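Local coordinates for sulfate transporter 4.1, chloroplastic (Arabidopsis thaliana, PDB 7LHV), which cotransports protons and sulfate across the membrane as an SLC26/SulP family symporter and may help regulate sulfate assimilation, at residues A[78-86]-A[138-146]; A[126-137]-A[374-385]. All coordinates share one frame; numbering follows the deposited sequence.

Overall arrangement
Both interactions use helix 125-141. Interaction 2 packs its earlier turns, 126-137, against the end of helix 365-381 and the residues that follow it. Interaction 1 joins its last turn and the loop beyond, 138-146, to the N-terminal segment 78-86. The two centres lie about 17 Å apart, and the contacts touch: Phe141 CD2 of interaction 1 is 3.7 Å from Val374 CG1 of interaction 2. Bound lipid is not close: a phosphatidylcholine lies about 12 Å from the side chain of Leu79 and about 13 Å from that of Val374. Interaction 2 is buried, and interaction 1 is partly buried.

Interaction 1 (A[78-86]-A[138-146]); sequences TLFPCFRWI and YAIFGSSRQ
Phe80 and Phe141 run side by side in the same direction, with Phe80 CE1 3.6 Å from Phe141 CE1. Their ring planes are 63° apart, an oblique pair. Leu79 O reaches the edge of the Phe141 ring. Ile140 CG2 touches Phe80 CD1 at 4.0 Å and lies 4.2 Å from Cys82 SG.

Pro81 meets the end of helix 125-141: its CD is 3.5 Å from Ile140 O, and its CG rests on the Phe141 carbonyl. Cys82 N gives a weak hydrogen bond to the same Ile140 O, at 3.4 Å. Cys82 CB nears Ala139 O, which also meets the edge of the Trp85 ring at CZ2. Trp85 CG, between backbone N and carbonyl carbon (chi1 49°), turns the indole toward that oxygen.

Trp85 and Arg145 run alongside one another in opposite senses, ring and guanidinium planes 68° apart. The extended Arg145 chain sets one guanidinium face, near its NE end, against Trp85 CB (4.0 Å). Arg84 NH2 is 4.2 Å from Arg145 NH2.

The contact is mainly apolar, with helix-end carbonyls meeting carbon and one weak N-H. Glu362 O, which takes Arg84 NH2, and the Tyr361 ring, cation-pi partner of Arg145, probably offset the like charges.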
loop_
_atom_site.group_PDB
_atom_site.type_symbol
_atom_site.label_atom_id
_atom_site.label_comp_id
_atom_site.label_asym_id
_atom_site.label_seq_id
_atom_site.Cartn_x
_atom_site.Cartn_y
_atom_site.Cartn_z
ATOM N N THR A 78 -12.398 -19.235 27.510
ATOM C CA THR A 78 -11.389 -18.411 26.852
ATOM C C THR A 78 -10.405 -19.268 26.062
ATOM O O THR A 78 -10.078 -18.954 24.912
ATOM C CB THR A 78 -10.652 -17.561 27.887
ATOM O OG1 THR A 78 -11.593 -16.747 28.597
ATOM C CG2 THR A 78 -9.624 -16.669 27.211
ATOM N N LEU A 79 -9.924 -20.356 26.663
ATOM C CA LEU A 79 -8.916 -21.168 25.989
ATOM C C LEU A 79 -9.518 -22.134 24.976
ATOM O O LEU A 79 -8.881 -22.432 23.960
ATOM C CB LEU A 79 -8.087 -21.943 27.014
ATOM C CG LEU A 79 -7.021 -21.145 27.766
ATOM C CD1 LEU A 79 -6.061 -22.084 28.472
ATOM C CD2 LEU A 79 -6.271 -20.219 26.823
ATOM N N PHE A 80 -10.731 -22.630 25.223
ATOM C CA PHE A 80 -11.356 -23.653 24.386
ATOM C C PHE A 80 -12.668 -23.111 23.831
ATOM O O PHE A 80 -13.719 -23.229 24.478
ATOM C CB PHE A 80 -11.593 -24.934 25.178
ATOM C CG PHE A 80 -10.333 -25.594 25.653
ATOM C CD1 PHE A 80 -9.175 -25.529 24.902
ATOM C CD2 PHE A 80 -10.310 -26.280 26.854
ATOM C CE1 PHE A 80 -8.016 -26.136 25.341
ATOM C CE2 PHE A 80 -9.156 -26.889 27.298
ATOM C CZ PHE A 80 -8.008 -26.817 26.541
ATOM N N PRO A 81 -12.655 -22.514 22.640
ATOM C CA PRO A 81 -13.911 -22.010 22.060
ATOM C C PRO A 81 -14.914 -23.101 21.730
ATOM O O PRO A 81 -16.095 -22.789 21.530
ATOM C CB PRO A 81 -13.447 -21.270 20.798
ATOM C CG PRO A 81 -12.108 -21.833 20.492
ATOM C CD PRO A 81 -11.489 -22.190 21.803
ATOM N N CYS A 82 -14.486 -24.365 21.665
ATOM C CA CYS A 82 -15.407 -25.450 21.340
ATOM C C CYS A 82 -16.566 -25.507 22.327
ATOM O O CYS A 82 -17.710 -25.783 21.940
ATOM C CB CYS A 82 -14.660 -26.782 21.320
ATOM S SG CYS A 82 -13.995 -27.282 22.922
ATOM N N PHE A 83 -16.295 -25.219 23.602
ATOM C CA PHE A 83 -17.343 -25.263 24.613
ATOM C C PHE A 83 -18.471 -24.288 24.314
ATOM O O PHE A 83 -19.579 -24.469 24.829
ATOM C CB PHE A 83 -16.751 -24.982 25.992
ATOM C CG PHE A 83 -15.987 -26.136 26.565
ATOM C CD1 PHE A 83 -16.641 -27.156 27.235
ATOM C CD2 PHE A 83 -14.611 -26.206 26.433
ATOM C CE1 PHE A 83 -15.937 -28.222 27.762
ATOM C CE2 PHE A 83 -13.902 -27.269 26.957
ATOM C CZ PHE A 83 -14.567 -28.278 27.623
ATOM N N ARG A 84 -18.222 -23.279 23.472
ATOM C CA ARG A 84 -19.289 -22.366 23.078
ATOM C C ARG A 84 -20.472 -23.112 22.478
ATOM O O ARG A 84 -21.614 -22.657 22.601
ATOM C CB ARG A 84 -18.763 -21.329 22.088
ATOM C CG ARG A 84 -18.036 -20.163 22.732
ATOM C CD ARG A 84 -17.524 -19.199 21.678
ATOM N NE ARG A 84 -18.607 -18.672 20.858
ATOM C CZ ARG A 84 -18.445 -18.147 19.651
ATOM N NH1 ARG A 84 -17.251 -18.060 19.089
ATOM N NH2 ARG A 84 -19.509 -17.697 18.993
ATOM N N TRP A 85 -20.229 -24.252 21.828
ATOM C CA TRP A 85 -21.328 -25.082 21.356
ATOM C C TRP A 85 -21.540 -26.332 22.198
ATOM O O TRP A 85 -22.523 -27.046 21.975
ATOM C CB TRP A 85 -21.119 -25.483 19.888
ATOM C CG TRP A 85 -19.767 -26.039 19.566
ATOM C CD1 TRP A 85 -18.711 -25.360 19.037
ATOM C CD2 TRP A 85 -19.329 -27.392 19.739
ATOM N NE1 TRP A 85 -17.640 -26.203 18.875
ATOM C CE2 TRP A 85 -17.993 -27.458 19.299
ATOM C CE3 TRP A 85 -19.933 -28.555 20.227
ATOM C CZ2 TRP A 85 -17.252 -28.636 19.331
ATOM C CZ3 TRP A 85 -19.196 -29.724 20.258
ATOM C CH2 TRP A 85 -17.870 -29.756 19.814
ATOM N N ILE A 86 -20.655 -26.619 23.154
ATOM C CA ILE A 86 -20.864 -27.777 24.015
ATOM C C ILE A 86 -21.961 -27.502 25.034
ATOM O O ILE A 86 -22.829 -28.350 25.274
ATOM C CB ILE A 86 -19.547 -28.186 24.697
ATOM C CG1 ILE A 86 -18.559 -28.721 23.663
ATOM C CG2 ILE A 86 -19.804 -29.227 25.773
ATOM C CD1 ILE A 86 -17.203 -29.057 24.234
ATOM N N TYR A 138 -8.753 -28.419 15.244
ATOM C CA TYR A 138 -9.617 -27.301 14.885
ATOM C C TYR A 138 -10.941 -27.376 15.626
ATOM O O TYR A 138 -11.425 -26.367 16.153
ATOM C CB TYR A 138 -9.852 -27.267 13.381
ATOM C CG TYR A 138 -10.660 -26.073 12.945
ATOM C CD1 TYR A 138 -10.067 -24.831 12.803
ATOM C CD2 TYR A 138 -12.018 -26.183 12.691
ATOM C CE1 TYR A 138 -10.796 -23.736 12.409
ATOM C CE2 TYR A 138 -12.757 -25.091 12.299
ATOM C CZ TYR A 138 -12.140 -23.870 12.159
ATOM O OH TYR A 138 -12.870 -22.773 11.768
ATOM N N ALA A 139 -11.522 -28.573 15.717
ATOM C CA ALA A 139 -12.784 -28.737 16.426
ATOM C C ALA A 139 -12.681 -28.310 17.881
ATOM O O ALA A 139 -13.705 -28.015 18.502
ATOM C CB ALA A 139 -13.250 -30.190 16.341
ATOM N N ILE A 140 -11.472 -28.272 18.436
ATOM C CA ILE A 140 -11.293 -27.770 19.791
ATOM C C ILE A 140 -10.982 -26.277 19.803
ATOM O O ILE A 140 -11.398 -25.567 20.723
ATOM C CB ILE A 140 -10.194 -28.569 20.513
ATOM C CG1 ILE A 140 -10.534 -30.059 20.510
ATOM C CG2 ILE A 140 -10.025 -28.082 21.937
ATOM C CD1 ILE A 140 -9.422 -30.934 21.039
ATOM N N PHE A 141 -10.277 -25.772 18.790
ATOM C CA PHE A 141 -9.791 -24.398 18.805
ATOM C C PHE A 141 -10.394 -23.533 17.707
ATOM O O PHE A 141 -9.964 -22.388 17.534
ATOM C CB PHE A 141 -8.263 -24.377 18.700
ATOM C CG PHE A 141 -7.569 -24.960 19.894
ATOM C CD1 PHE A 141 -7.519 -24.266 21.088
ATOM C CD2 PHE A 141 -6.967 -26.204 19.824
ATOM C CE1 PHE A 141 -6.882 -24.800 22.190
ATOM C CE2 PHE A 141 -6.330 -26.743 20.921
ATOM C CZ PHE A 141 -6.287 -26.040 22.105
ATOM N N GLY A 142 -11.371 -24.038 16.966
ATOM C CA GLY A 142 -11.974 -23.295 15.879
ATOM C C GLY A 142 -13.276 -22.634 16.287
ATOM O O GLY A 142 -14.068 -23.195 17.039
ATOM N N SER A 143 -13.490 -21.426 15.771
ATOM C CA SER A 143 -14.704 -20.678 16.066
ATOM C C SER A 143 -15.870 -21.067 15.171
ATOM O O SER A 143 -17.022 -21.031 15.619
ATOM C CB SER A 143 -14.441 -19.177 15.936
ATOM O OG SER A 143 -13.523 -18.738 16.920
ATOM N N SER A 144 -15.602 -21.430 13.921
ATOM C CA SER A 144 -16.673 -21.795 13.004
ATOM C C SER A 144 -17.226 -23.171 13.347
ATOM O O SER A 144 -16.495 -24.062 13.785
ATOM C CB SER A 144 -16.167 -21.776 11.565
ATOM O OG SER A 144 -17.239 -21.918 10.652
ATOM N N ARG A 145 -18.532 -23.340 13.151
ATOM C CA ARG A 145 -19.198 -24.600 13.437
ATOM C C ARG A 145 -19.520 -25.410 12.189
ATOM O O ARG A 145 -19.923 -26.570 12.314
ATOM C CB ARG A 145 -20.488 -24.348 14.228
ATOM C CG ARG A 145 -20.264 -23.640 15.548
ATOM C CD ARG A 145 -21.577 -23.288 16.218
ATOM N NE ARG A 145 -21.381 -22.412 17.366
ATOM C CZ ARG A 145 -22.364 -21.828 18.038
ATOM N NH1 ARG A 145 -23.631 -22.010 17.706
ATOM N NH2 ARG A 145 -22.066 -21.042 19.069
ATOM N N GLN A 146 -19.355 -24.837 10.998
ATOM C CA GLN A 146 -19.580 -25.561 9.757
ATOM C C GLN A 146 -18.353 -25.645 8.863
ATOM O O GLN A 146 -18.397 -26.363 7.859
ATOM C CB GLN A 146 -20.726 -24.928 8.949
ATOM C CG GLN A 146 -22.127 -25.150 9.503
ATOM C CD GLN A 146 -22.382 -24.409 10.793
ATOM O OE1 GLN A 146 -22.671 -25.012 11.824
ATOM N NE2 GLN A 146 -22.280 -23.086 10.742
#

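Interaction 2 (A[126-137]-A[374-385]); sequences YGLYSSFVPVFV and VANILGSLFSAY
Val137 inserts its two methyls between residues of helix 365-381. CB lies 4.0 Å from Ala375 CA. CG1, anti to the backbone N (chi1 177°), meets Ala375 CA at 3.6 Å and also Val374 CG1. CG2 takes the other direction and rests on Leu378 CB at 3.6 Å, with Leu378 CG just beyond. The Val137 side chain crosses those of Val374 and Leu378 at about a right angle.

One turn earlier, Val133 crosses Phe382 at about a right angle. Its CG2 is 3.5 Å from Phe382 CB, and its CG1 reaches Leu378 O. Pro134 lies between the two valines in sequence. Its CB approaches Ala375 O, and its CD sits 4.0 Å from Gly379 CA, where the lack of a side chain lets the backbones come close. The helix axes approach to 8.0 Å at an angle of 131°. Helix 126-137 is kinked at Pro134 and Val135, whose N atoms make no bond to the turn before. At Pro134 the reason is plain, since a proline N has no hydrogen to give.

Beyond the end of helix 365-381, Ala384 CB packs on Ser130 CA. Ser383 O faces Tyr129 CB and CG. Ser130 OG donates a hydrogen bond of 2.8 Å to Tyr385 O, tilted 25° from the carbonyl plane. The same OG lies over one face of the Tyr385 ring, while Tyr126 O meets the ring edge. Tyr385 OH bonds outward to Ser156 OG.

Two predicted transmembrane helices are thus joined by valine methyls, small residues and, beyond the helix end, aromatic rings. Its single cross-segment hydrogen bond ties the chain after helix 365-381 to Ser130. That bond satisfies the buried Ser130 hydroxyl.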
loop_
_atom_site.group_PDB
_atom_site.type_symbol
_atom_site.label_atom_id
_atom_site.label_comp_id
_atom_site.label_asym_id
_atom_site.label_seq_id
_atom_site.Cartn_x
_atom_site.Cartn_y
_atom_site.Cartn_z
ATOM N N TYR A 126 0.077 -38.516 2.791
ATOM C CA TYR A 126 0.257 -37.267 3.519
ATOM C C TYR A 126 -0.948 -36.348 3.406
ATOM O O TYR A 126 -1.037 -35.372 4.158
ATOM C CB TYR A 126 1.527 -36.563 3.043
ATOM C CG TYR A 126 2.758 -37.150 3.681
ATOM C CD1 TYR A 126 3.232 -36.670 4.889
ATOM C CD2 TYR A 126 3.422 -38.216 3.096
ATOM C CE1 TYR A 126 4.344 -37.221 5.486
ATOM C CE2 TYR A 126 4.535 -38.770 3.684
ATOM C CZ TYR A 126 4.993 -38.270 4.878
ATOM O OH TYR A 126 6.106 -38.821 5.467
ATOM N N GLY A 127 -1.869 -36.618 2.481
ATOM C CA GLY A 127 -3.148 -35.932 2.520
ATOM C C GLY A 127 -3.974 -36.339 3.726
ATOM O O GLY A 127 -4.516 -35.490 4.438
ATOM N N LEU A 128 -4.051 -37.648 3.989
ATOM C CA LEU A 128 -4.849 -38.132 5.111
ATOM C C LEU A 128 -4.320 -37.598 6.432
ATOM O O LEU A 128 -5.099 -37.191 7.301
ATOM C CB LEU A 128 -4.876 -39.658 5.120
ATOM C CG LEU A 128 -5.563 -40.317 3.927
ATOM C CD1 LEU A 128 -5.558 -41.824 4.084
ATOM C CD2 LEU A 128 -6.978 -39.796 3.774
ATOM N N TYR A 129 -2.996 -37.588 6.599
ATOM C CA TYR A 129 -2.401 -36.949 7.768
ATOM C C TYR A 129 -2.875 -35.508 7.885
ATOM O O TYR A 129 -3.286 -35.059 8.961
ATOM C CB TYR A 129 -0.876 -37.002 7.681
ATOM C CG TYR A 129 -0.276 -38.389 7.675
ATOM C CD1 TYR A 129 -0.988 -39.483 8.143
ATOM C CD2 TYR A 129 1.013 -38.602 7.212
ATOM C CE1 TYR A 129 -0.437 -40.747 8.140
ATOM C CE2 TYR A 129 1.573 -39.862 7.206
ATOM C CZ TYR A 129 0.844 -40.931 7.671
ATOM O OH TYR A 129 1.398 -42.190 7.668
ATOM N N SER A 130 -2.871 -34.780 6.767
ATOM C CA SER A 130 -3.294 -33.387 6.764
ATOM C C SER A 130 -4.770 -33.222 7.084
ATOM O O SER A 130 -5.209 -32.094 7.323
ATOM C CB SER A 130 -2.983 -32.744 5.414
ATOM O OG SER A 130 -3.282 -31.362 5.436
ATOM N N SER A 131 -5.545 -34.305 7.074
ATOM C CA SER A 131 -6.932 -34.263 7.506
ATOM C C SER A 131 -7.150 -34.880 8.876
ATOM O O SER A 131 -8.249 -34.757 9.421
ATOM C CB SER A 131 -7.830 -34.983 6.491
ATOM O OG SER A 131 -7.775 -34.358 5.224
ATOM N N PHE A 132 -6.147 -35.557 9.440
ATOM C CA PHE A 132 -6.374 -36.282 10.683
ATOM C C PHE A 132 -6.198 -35.390 11.906
ATOM O O PHE A 132 -7.160 -35.106 12.624
ATOM C CB PHE A 132 -5.436 -37.486 10.765
ATOM C CG PHE A 132 -5.573 -38.266 12.033
ATOM C CD1 PHE A 132 -6.815 -38.681 12.476
ATOM C CD2 PHE A 132 -4.459 -38.580 12.787
ATOM C CE1 PHE A 132 -6.940 -39.396 13.644
ATOM C CE2 PHE A 132 -4.580 -39.294 13.956
ATOM C CZ PHE A 132 -5.822 -39.703 14.385
ATOM N N VAL A 133 -4.980 -34.921 12.147
ATOM C CA VAL A 133 -4.657 -34.256 13.407
ATOM C C VAL A 133 -5.177 -32.821 13.439
ATOM O O VAL A 133 -5.785 -32.431 14.444
ATOM C CB VAL A 133 -3.147 -34.307 13.692
ATOM C CG1 VAL A 133 -2.798 -33.400 14.854
ATOM C CG2 VAL A 133 -2.728 -35.731 13.993
ATOM N N PRO A 134 -4.972 -31.995 12.403
ATOM C CA PRO A 134 -5.506 -30.625 12.485
ATOM C C PRO A 134 -7.007 -30.570 12.706
ATOM O O PRO A 134 -7.475 -29.715 13.467
ATOM C CB PRO A 134 -5.097 -30.004 11.141
ATOM C CG PRO A 134 -4.750 -31.135 10.273
ATOM C CD PRO A 134 -4.193 -32.178 11.168
ATOM N N VAL A 135 -7.772 -31.481 12.100
ATOM C CA VAL A 135 -9.223 -31.454 12.269
ATOM C C VAL A 135 -9.592 -31.599 13.740
ATOM O O VAL A 135 -10.309 -30.761 14.300
ATOM C CB VAL A 135 -9.886 -32.544 11.410
ATOM C CG1 VAL A 135 -11.302 -32.790 11.877
ATOM C CG2 VAL A 135 -9.880 -32.134 9.957
ATOM N N PHE A 136 -9.063 -32.635 14.403
ATOM C CA PHE A 136 -9.284 -32.775 15.840
ATOM C C PHE A 136 -8.850 -31.531 16.591
ATOM O O PHE A 136 -9.485 -31.138 17.576
ATOM C CB PHE A 136 -8.549 -33.995 16.398
ATOM C CG PHE A 136 -9.187 -35.304 16.058
ATOM C CD1 PHE A 136 -9.065 -35.848 14.797
ATOM C CD2 PHE A 136 -9.900 -36.000 17.016
ATOM C CE1 PHE A 136 -9.650 -37.057 14.496
ATOM C CE2 PHE A 136 -10.489 -37.207 16.720
ATOM C CZ PHE A 136 -10.365 -37.737 15.459
ATOM N N VAL A 137 -7.767 -30.895 16.149
ATOM C CA VAL A 137 -7.349 -29.666 16.805
ATOM C C VAL A 137 -8.335 -28.548 16.505
ATOM O O VAL A 137 -8.759 -27.819 17.410
ATOM C CB VAL A 137 -5.917 -29.293 16.392
ATOM C CG1 VAL A 137 -5.523 -27.980 17.023
ATOM C CG2 VAL A 137 -4.960 -30.383 16.819
ATOM N N VAL A 374 -3.237 -22.633 15.293
ATOM C CA VAL A 374 -3.002 -23.716 16.244
ATOM C C VAL A 374 -3.168 -25.069 15.560
ATOM O O VAL A 374 -2.369 -25.994 15.769
ATOM C CB VAL A 374 -3.933 -23.573 17.459
ATOM C CG1 VAL A 374 -3.886 -24.823 18.313
ATOM C CG2 VAL A 374 -3.538 -22.363 18.275
ATOM N N ALA A 375 -4.205 -25.202 14.729
ATOM C CA ALA A 375 -4.412 -26.449 14.001
ATOM C C ALA A 375 -3.231 -26.756 13.092
ATOM O O ALA A 375 -2.766 -27.899 13.034
ATOM C CB ALA A 375 -5.706 -26.376 13.193
ATOM N N ASN A 376 -2.727 -25.745 12.385
ATOM C CA ASN A 376 -1.588 -25.957 11.497
ATOM C C ASN A 376 -0.338 -26.338 12.278
ATOM O O ASN A 376 0.431 -27.202 11.844
ATOM C CB ASN A 376 -1.340 -24.707 10.660
ATOM C CG ASN A 376 -2.151 -24.692 9.390
ATOM O OD1 ASN A 376 -2.182 -25.673 8.653
ATOM N ND2 ASN A 376 -2.814 -23.577 9.123
ATOM N N ILE A 377 -0.112 -25.702 13.429
ATOM C CA ILE A 377 1.073 -26.008 14.229
ATOM C C ILE A 377 1.035 -27.455 14.707
ATOM O O ILE A 377 2.022 -28.195 14.596
ATOM C CB ILE A 377 1.193 -25.027 15.408
ATOM C CG1 ILE A 377 1.656 -23.656 14.918
ATOM C CG2 ILE A 377 2.144 -25.566 16.458
ATOM C CD1 ILE A 377 1.585 -22.588 15.973
ATOM N N LEU A 378 -0.113 -27.887 15.236
ATOM C CA LEU A 378 -0.217 -29.269 15.693
ATOM C C LEU A 378 -0.131 -30.258 14.534
ATOM O O LEU A 378 0.490 -31.323 14.672
ATOM C CB LEU A 378 -1.503 -29.477 16.486
ATOM C CG LEU A 378 -1.462 -29.141 17.980
ATOM C CD1 LEU A 378 -0.493 -30.064 18.697
ATOM C CD2 LEU A 378 -1.109 -27.689 18.242
ATOM N N GLY A 379 -0.731 -29.934 13.389
ATOM C CA GLY A 379 -0.589 -30.795 12.230
ATOM C C GLY A 379 0.856 -30.940 11.792
ATOM O O GLY A 379 1.296 -32.033 11.431
ATOM N N SER A 380 1.612 -29.842 11.821
ATOM C CA SER A 380 3.034 -29.920 11.511
ATOM C C SER A 380 3.755 -30.810 12.507
ATOM O O SER A 380 4.616 -31.612 12.129
ATOM C CB SER A 380 3.643 -28.524 11.511
ATOM O OG SER A 380 2.799 -27.624 10.826
ATOM N N LEU A 381 3.415 -30.685 13.789
ATOM C CA LEU A 381 3.985 -31.587 14.779
ATOM C C LEU A 381 3.606 -33.040 14.532
ATOM O O LEU A 381 4.316 -33.932 15.005
ATOM C CB LEU A 381 3.557 -31.180 16.188
ATOM C CG LEU A 381 4.092 -29.848 16.705
ATOM C CD1 LEU A 381 3.855 -29.738 18.195
ATOM C CD2 LEU A 381 5.565 -29.706 16.382
ATOM N N PHE A 382 2.521 -33.301 13.808
ATOM C CA PHE A 382 2.108 -34.670 13.511
ATOM C C PHE A 382 2.130 -34.948 12.012
ATOM O O PHE A 382 1.244 -35.619 11.476
ATOM C CB PHE A 382 0.733 -34.961 14.098
ATOM C CG PHE A 382 0.769 -35.347 15.542
ATOM C CD1 PHE A 382 0.936 -36.668 15.913
ATOM C CD2 PHE A 382 0.650 -34.388 16.529
ATOM C CE1 PHE A 382 0.974 -37.027 17.243
ATOM C CE2 PHE A 382 0.687 -34.740 17.860
ATOM C CZ PHE A 382 0.849 -36.060 18.218
ATOM N N SER A 383 3.147 -34.437 11.316
ATOM C CA SER A 383 3.427 -34.769 9.917
ATOM C C SER A 383 2.251 -34.432 8.997
ATOM O O SER A 383 1.671 -35.297 8.344
ATOM C CB SER A 383 3.816 -36.243 9.778
ATOM O OG SER A 383 4.821 -36.600 10.708
ATOM N N ALA A 384 1.917 -33.145 8.938
ATOM C CA ALA A 384 0.873 -32.658 8.051
ATOM C C ALA A 384 1.343 -31.399 7.338
ATOM O O ALA A 384 2.183 -30.657 7.847
ATOM C CB ALA A 384 -0.422 -32.365 8.810
ATOM N N TYR A 385 0.790 -31.165 6.156
ATOM C CA TYR A 385 1.087 -29.990 5.353
ATOM C C TYR A 385 -0.103 -29.033 5.379
ATOM O O TYR A 385 -1.214 -29.438 5.735
ATOM C CB TYR A 385 1.461 -30.411 3.920
ATOM C CG TYR A 385 0.333 -30.605 2.935
ATOM C CD1 TYR A 385 -0.296 -31.834 2.802
ATOM C CD2 TYR A 385 -0.069 -29.574 2.100
ATOM C CE1 TYR A 385 -1.313 -32.016 1.887
ATOM C CE2 TYR A 385 -1.084 -29.748 1.187
ATOM C CZ TYR A 385 -1.700 -30.971 1.084
ATOM O OH TYR A 385 -2.710 -31.143 0.171
#